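Local coordinates for TATA-box-binding protein (PDB 1MP9) that probably binds the TATA box promoter element as a general transcription factor and so takes part in activating archaeal genes, at residues A[16-21]-A[104-109]; A[57-62]-A[72-77]. All coordinates share one frame; numbering follows the deposited sequence.

Both interactions belong to the same long antiparallel sheet, the saddle of the TATA-binding protein, and both are partly buried, their centres about 7 Å (interaction 1) and about 11 Å (interaction 2) from the chain centre. In interaction 1, strand 12-23 of the first repeat pairs with strand 103-114 across the seam between the repeats. Its main-chain bonds run on past a bulge, and isoleucines gather on one face. Interaction 2 lies inside the first repeat, where strand 59-63 pairs with strand 68-72 through Thr72 and packs on the turn leading into helix 77-93; one residue pair and a buried isoleucine do most of the work. Asn17 joins the two through Thr72, and both also touch the second subunit.

Interaction 1: A[16-21]-A[104-109]; sequences ENIVAT and IQIQNI
Val19 O is gripped by two amides, Gln107 N at 2.8 Å and Asn108 N at 3.1 Å, since both residues face Val19 in a classic beta bulge. In return Val19 N makes an almost straight bond to Asn108 O (2.8 Å, 178° at the hydrogen). Past the bulge the antiparallel ladder resumes one residue out of step, with Thr21 and Gln105 bonded both ways in the carbonyl planes. Gln107 crosses Thr21 obliquely: chi1 (-61°) brings CG to 3.5 Å from Thr21 OG1, and the bend at chi2 (-52°) carries the amide across, NE2 lying 3.6 Å from Thr21 CB and turning back weakly onto Gln105 O. An alanine in place of Gln107, without the amide and its weak bond, would probably leave Thr21 less covered. On the other face Ile18 CG2 meets Ile106 CG2 at 4.1 Å, and Ala20 CB lies 4.2 Å from Ile104 CG2. Asn17 bonds Glu134 of the second subunit. The strands thus hold the two repeats together chiefly by main-chain bonds, with Ile18, Ala20, Ile106 and Ile109 on the face opposite Val19 and Thr21, where Ala20 meets Leu80 of helix 77-93; the Val19 face is consistent with the concave, DNA-binding side of TBP relatives.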
loop_
_atom_site.group_PDB
_atom_site.type_symbol
_atom_site.label_atom_id
_atom_site.label_comp_id
_atom_site.label_asym_id
_atom_site.label_seq_id
_atom_site.Cartn_x
_atom_site.Cartn_y
_atom_site.Cartn_z
ATOM N N GLU A 16 -11.953 -9.956 5.087
ATOM C CA GLU A 16 -12.863 -9.391 4.099
ATOM C C GLU A 16 -12.928 -10.258 2.845
ATOM O O GLU A 16 -13.963 -10.337 2.207
ATOM C CB GLU A 16 -12.383 -7.988 3.700
ATOM C CG GLU A 16 -12.302 -6.974 4.861
ATOM C CD GLU A 16 -13.651 -6.761 5.536
ATOM O OE1 GLU A 16 -14.671 -7.139 4.938
ATOM O OE2 GLU A 16 -13.696 -6.221 6.661
ATOM N N ASN A 17 -11.819 -10.889 2.471
ATOM C CA ASN A 17 -11.821 -11.687 1.263
ATOM C C ASN A 17 -10.595 -12.565 1.174
ATOM O O ASN A 17 -9.526 -12.224 1.670
ATOM C CB ASN A 17 -11.828 -10.800 0.007
ATOM C CG ASN A 17 -12.024 -11.609 -1.258
ATOM O OD1 ASN A 17 -12.840 -12.525 -1.275
ATOM N ND2 ASN A 17 -11.307 -11.267 -2.328
ATOM N N ILE A 18 -10.761 -13.699 0.526
ATOM C CA ILE A 18 -9.645 -14.603 0.324
ATOM C C ILE A 18 -9.585 -14.889 -1.177
ATOM O O ILE A 18 -10.621 -15.120 -1.805
ATOM C CB ILE A 18 -9.857 -15.927 1.063
ATOM C CG1 ILE A 18 -9.890 -15.681 2.577
ATOM C CG2 ILE A 18 -8.734 -16.927 0.666
ATOM C CD1 ILE A 18 -10.264 -16.890 3.374
ATOM N N VAL A 19 -8.395 -14.830 -1.755
ATOM C CA VAL A 19 -8.256 -15.167 -3.169
ATOM C C VAL A 19 -7.423 -16.433 -3.150
ATOM O O VAL A 19 -6.330 -16.448 -2.565
ATOM C CB VAL A 19 -7.497 -14.065 -4.007
ATOM C CG1 VAL A 19 -7.393 -14.510 -5.507
ATOM C CG2 VAL A 19 -8.242 -12.744 -3.945
ATOM N N ALA A 20 -7.940 -17.496 -3.761
ATOM C CA ALA A 20 -7.200 -18.754 -3.790
ATOM C C ALA A 20 -7.200 -19.361 -5.196
ATOM O O ALA A 20 -8.030 -19.024 -6.040
ATOM C CB ALA A 20 -7.823 -19.789 -2.775
ATOM N N THR A 21 -6.286 -20.294 -5.387
ATOM C CA THR A 21 -6.105 -21.003 -6.632
ATOM C C THR A 21 -6.421 -22.490 -6.451
ATOM O O THR A 21 -6.088 -23.079 -5.417
ATOM C CB THR A 21 -4.649 -20.841 -7.097
ATOM O OG1 THR A 21 -4.523 -19.592 -7.778
ATOM C CG2 THR A 21 -4.259 -21.930 -8.031
ATOM N N ILE A 104 -5.758 -26.706 -3.113
ATOM C CA ILE A 104 -6.192 -25.332 -2.973
ATOM C C ILE A 104 -5.076 -24.514 -2.359
ATOM O O ILE A 104 -4.634 -24.830 -1.264
ATOM C CB ILE A 104 -7.396 -25.255 -2.032
ATOM C CG1 ILE A 104 -8.599 -25.963 -2.652
ATOM C CG2 ILE A 104 -7.716 -23.817 -1.717
ATOM C CD1 ILE A 104 -9.815 -25.982 -1.719
ATOM N N GLN A 105 -4.625 -23.470 -3.040
ATOM C CA GLN A 105 -3.578 -22.631 -2.483
ATOM C C GLN A 105 -4.052 -21.193 -2.307
ATOM O O GLN A 105 -4.552 -20.560 -3.246
ATOM C CB GLN A 105 -2.323 -22.641 -3.371
ATOM C CG GLN A 105 -1.774 -24.038 -3.610
ATOM C CD GLN A 105 -0.437 -24.063 -4.345
ATOM O OE1 GLN A 105 0.578 -23.585 -3.831
ATOM N NE2 GLN A 105 -0.429 -24.635 -5.550
ATOM N N ILE A 106 -3.890 -20.665 -1.107
ATOM C CA ILE A 106 -4.278 -19.284 -0.881
ATOM C C ILE A 106 -3.256 -18.353 -1.509
ATOM O O ILE A 106 -2.044 -18.465 -1.263
ATOM C CB ILE A 106 -4.409 -18.953 0.622
ATOM C CG1 ILE A 106 -5.582 -19.737 1.200
ATOM C CG2 ILE A 106 -4.646 -17.423 0.814
ATOM C CD1 ILE A 106 -5.859 -19.486 2.672
ATOM N N GLN A 107 -3.755 -17.442 -2.331
ATOM C CA GLN A 107 -2.920 -16.451 -2.998
ATOM C C GLN A 107 -2.858 -15.155 -2.209
ATOM O O GLN A 107 -1.817 -14.541 -2.144
ATOM C CB GLN A 107 -3.440 -16.147 -4.411
ATOM C CG GLN A 107 -3.441 -17.367 -5.312
ATOM C CD GLN A 107 -2.085 -18.031 -5.315
ATOM O OE1 GLN A 107 -1.080 -17.372 -5.522
ATOM N NE2 GLN A 107 -2.044 -19.338 -5.071
ATOM N N ASN A 108 -3.967 -14.724 -1.626
ATOM C CA ASN A 108 -3.942 -13.485 -0.846
ATOM C C ASN A 108 -5.146 -13.448 0.075
ATOM O O ASN A 108 -6.189 -14.005 -0.243
ATOM C CB ASN A 108 -4.011 -12.229 -1.747
ATOM C CG ASN A 108 -3.907 -10.910 -0.938
ATOM O OD1 ASN A 108 -4.595 -9.910 -1.219
ATOM N ND2 ASN A 108 -3.033 -10.898 0.022
ATOM N N ILE A 109 -4.972 -12.788 1.212
ATOM C CA ILE A 109 -6.049 -12.619 2.158
ATOM C C ILE A 109 -6.158 -11.120 2.379
ATOM O O ILE A 109 -5.145 -10.457 2.586
ATOM C CB ILE A 109 -5.726 -13.288 3.495
ATOM C CG1 ILE A 109 -5.649 -14.809 3.305
ATOM C CG2 ILE A 109 -6.816 -12.920 4.525
ATOM C CD1 ILE A 109 -5.326 -15.561 4.586
#

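Interaction 2: A[57-62]-A[72-77]; sequences PKITSL and TGAKST
The peptide group joining Gly73 to Ala74 carries the methyl end of Ile59 on one face: CD1 stands over the plane, 3.3 Å from Ala74 N and 3.5 Å from Gly73 C. The preceding peptide, Thr72 to Gly73, is used at its edge, where Thr72 O receives Thr60 N in the carbonyl plane at 2.9 Å. Thr60 O answers by taking Thr72 N nearly along its C=O axis, at 2.8 Å, so the two threonines close one antiparallel hydrogen-bonded pair.

Ile59 reaches its place because CG1 is anti to the carbonyl carbon and the chain then bends at chi2 (-69°), folding CD1 over the turn. Its other branch, CG2, comes 3.4 Å from Thr72 O, and CD1 also meets Ala74 CB at 4.1 Å. Within the threonine pair, Thr72 CG2 takes the crowded position between its own N and carbonyl carbon and rests 3.7 Å from Thr60 CB. This leaves Thr72 OG1 anti to the backbone N. There it accepts a bond from Asn17 ND2, whose OD1 takes a weak one from Gly73 N, while Phe126 of the second subunit packs on Thr72.

At Gly73 the backbone (phi 117°, psi -27°) suits glycine, and a beta carbon there would run into Lys58 O as well as the carbonyl before it. The chain swings off toward Ser76, the N-cap of helix 77-93, whose OG bonds Glu79 N.

Leu80 of that helix packs on Ala74 and Glu79 touches Ile59, which further lies against Leu54 of strand 50-54 and Val71 of strand 68-72, placing the contact where the sheet of the first repeat meets its long helix.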
loop_
_atom_site.group_PDB
_atom_site.type_symbol
_atom_site.label_atom_id
_atom_site.label_comp_id
_atom_site.label_asym_id
_atom_site.label_seq_id
_atom_site.Cartn_x
_atom_site.Cartn_y
_atom_site.Cartn_z
ATOM N N PRO A 57 -23.156 -18.298 -0.528
ATOM C CA PRO A 57 -22.416 -17.041 -0.410
ATOM C C PRO A 57 -21.981 -16.559 -1.796
ATOM O O PRO A 57 -21.893 -17.346 -2.739
ATOM C CB PRO A 57 -21.249 -17.414 0.500
ATOM C CG PRO A 57 -20.989 -18.842 0.150
ATOM C CD PRO A 57 -22.373 -19.434 -0.005
ATOM N N LYS A 58 -21.746 -15.258 -1.911
ATOM C CA LYS A 58 -21.338 -14.667 -3.167
ATOM C C LYS A 58 -19.895 -15.090 -3.432
ATOM O O LYS A 58 -18.969 -14.700 -2.715
ATOM C CB LYS A 58 -21.457 -13.140 -3.093
ATOM C CG LYS A 58 -21.211 -12.398 -4.410
ATOM C CD LYS A 58 -21.465 -10.893 -4.250
ATOM C CE LYS A 58 -22.959 -10.587 -4.052
ATOM N NZ LYS A 58 -23.217 -9.227 -3.466
ATOM N N ILE A 59 -19.710 -15.918 -4.446
ATOM C CA ILE A 59 -18.377 -16.382 -4.795
ATOM C C ILE A 59 -18.189 -16.320 -6.296
ATOM O O ILE A 59 -19.134 -16.592 -7.042
ATOM C CB ILE A 59 -18.164 -17.849 -4.387
ATOM C CG1 ILE A 59 -18.362 -18.010 -2.883
ATOM C CG2 ILE A 59 -16.755 -18.291 -4.771
ATOM C CD1 ILE A 59 -17.276 -17.364 -2.067
ATOM N N THR A 60 -16.995 -15.933 -6.741
ATOM C CA THR A 60 -16.743 -15.932 -8.165
ATOM C C THR A 60 -15.575 -16.844 -8.441
ATOM O O THR A 60 -14.583 -16.861 -7.716
ATOM C CB THR A 60 -16.458 -14.541 -8.726
ATOM O OG1 THR A 60 -17.641 -13.746 -8.610
ATOM C CG2 THR A 60 -16.080 -14.621 -10.237
ATOM N N SER A 61 -15.720 -17.642 -9.486
ATOM C CA SER A 61 -14.660 -18.553 -9.872
ATOM C C SER A 61 -14.278 -18.215 -11.296
ATOM O O SER A 61 -15.144 -18.090 -12.162
ATOM C CB SER A 61 -15.159 -19.995 -9.793
ATOM O OG SER A 61 -14.087 -20.890 -10.047
ATOM N N LEU A 62 -12.991 -18.022 -11.538
ATOM C CA LEU A 62 -12.513 -17.721 -12.896
ATOM C C LEU A 62 -11.760 -18.978 -13.308
ATOM O O LEU A 62 -10.791 -19.364 -12.637
ATOM C CB LEU A 62 -11.569 -16.514 -12.878
ATOM C CG LEU A 62 -12.162 -15.284 -12.176
ATOM C CD1 LEU A 62 -11.132 -14.195 -12.087
ATOM C CD2 LEU A 62 -13.389 -14.774 -12.968
ATOM N N THR A 72 -12.667 -16.362 -5.671
ATOM C CA THR A 72 -12.647 -15.159 -4.873
ATOM C C THR A 72 -13.988 -14.922 -4.186
ATOM O O THR A 72 -15.034 -15.349 -4.693
ATOM C CB THR A 72 -12.289 -13.955 -5.770
ATOM O OG1 THR A 72 -12.131 -12.796 -4.975
ATOM C CG2 THR A 72 -13.399 -13.708 -6.818
ATOM N N GLY A 73 -13.951 -14.270 -3.026
ATOM C CA GLY A 73 -15.183 -13.983 -2.306
ATOM C C GLY A 73 -15.349 -14.615 -0.932
ATOM O O GLY A 73 -16.049 -14.047 -0.077
ATOM N N ALA A 74 -14.715 -15.764 -0.685
ATOM C CA ALA A 74 -14.855 -16.434 0.618
ATOM C C ALA A 74 -14.219 -15.598 1.733
ATOM O O ALA A 74 -13.203 -14.925 1.508
ATOM C CB ALA A 74 -14.207 -17.804 0.574
ATOM N N LYS A 75 -14.812 -15.634 2.927
ATOM C CA LYS A 75 -14.292 -14.860 4.050
ATOM C C LYS A 75 -13.710 -15.717 5.130
ATOM O O LYS A 75 -13.371 -15.207 6.185
ATOM C CB LYS A 75 -15.373 -13.950 4.636
ATOM C CG LYS A 75 -15.789 -12.884 3.651
ATOM C CD LYS A 75 -16.984 -12.056 4.096
ATOM C CE LYS A 75 -17.388 -11.113 2.960
ATOM N NZ LYS A 75 -18.516 -10.179 3.285
ATOM N N SER A 76 -13.618 -17.017 4.872
ATOM C CA SER A 76 -13.031 -17.971 5.811
ATOM C C SER A 76 -12.569 -19.228 5.066
ATOM O O SER A 76 -13.031 -19.499 3.949
ATOM C CB SER A 76 -14.051 -18.379 6.905
ATOM O OG SER A 76 -15.034 -19.273 6.402
ATOM N N THR A 77 -11.668 -20.000 5.675
ATOM C CA THR A 77 -11.185 -21.212 5.022
ATOM C C THR A 77 -12.341 -22.180 4.822
ATOM O O THR A 77 -12.476 -22.782 3.756
ATOM C CB THR A 77 -10.094 -21.929 5.847
ATOM O OG1 THR A 77 -10.647 -22.339 7.100
ATOM C CG2 THR A 77 -8.909 -21.014 6.088
#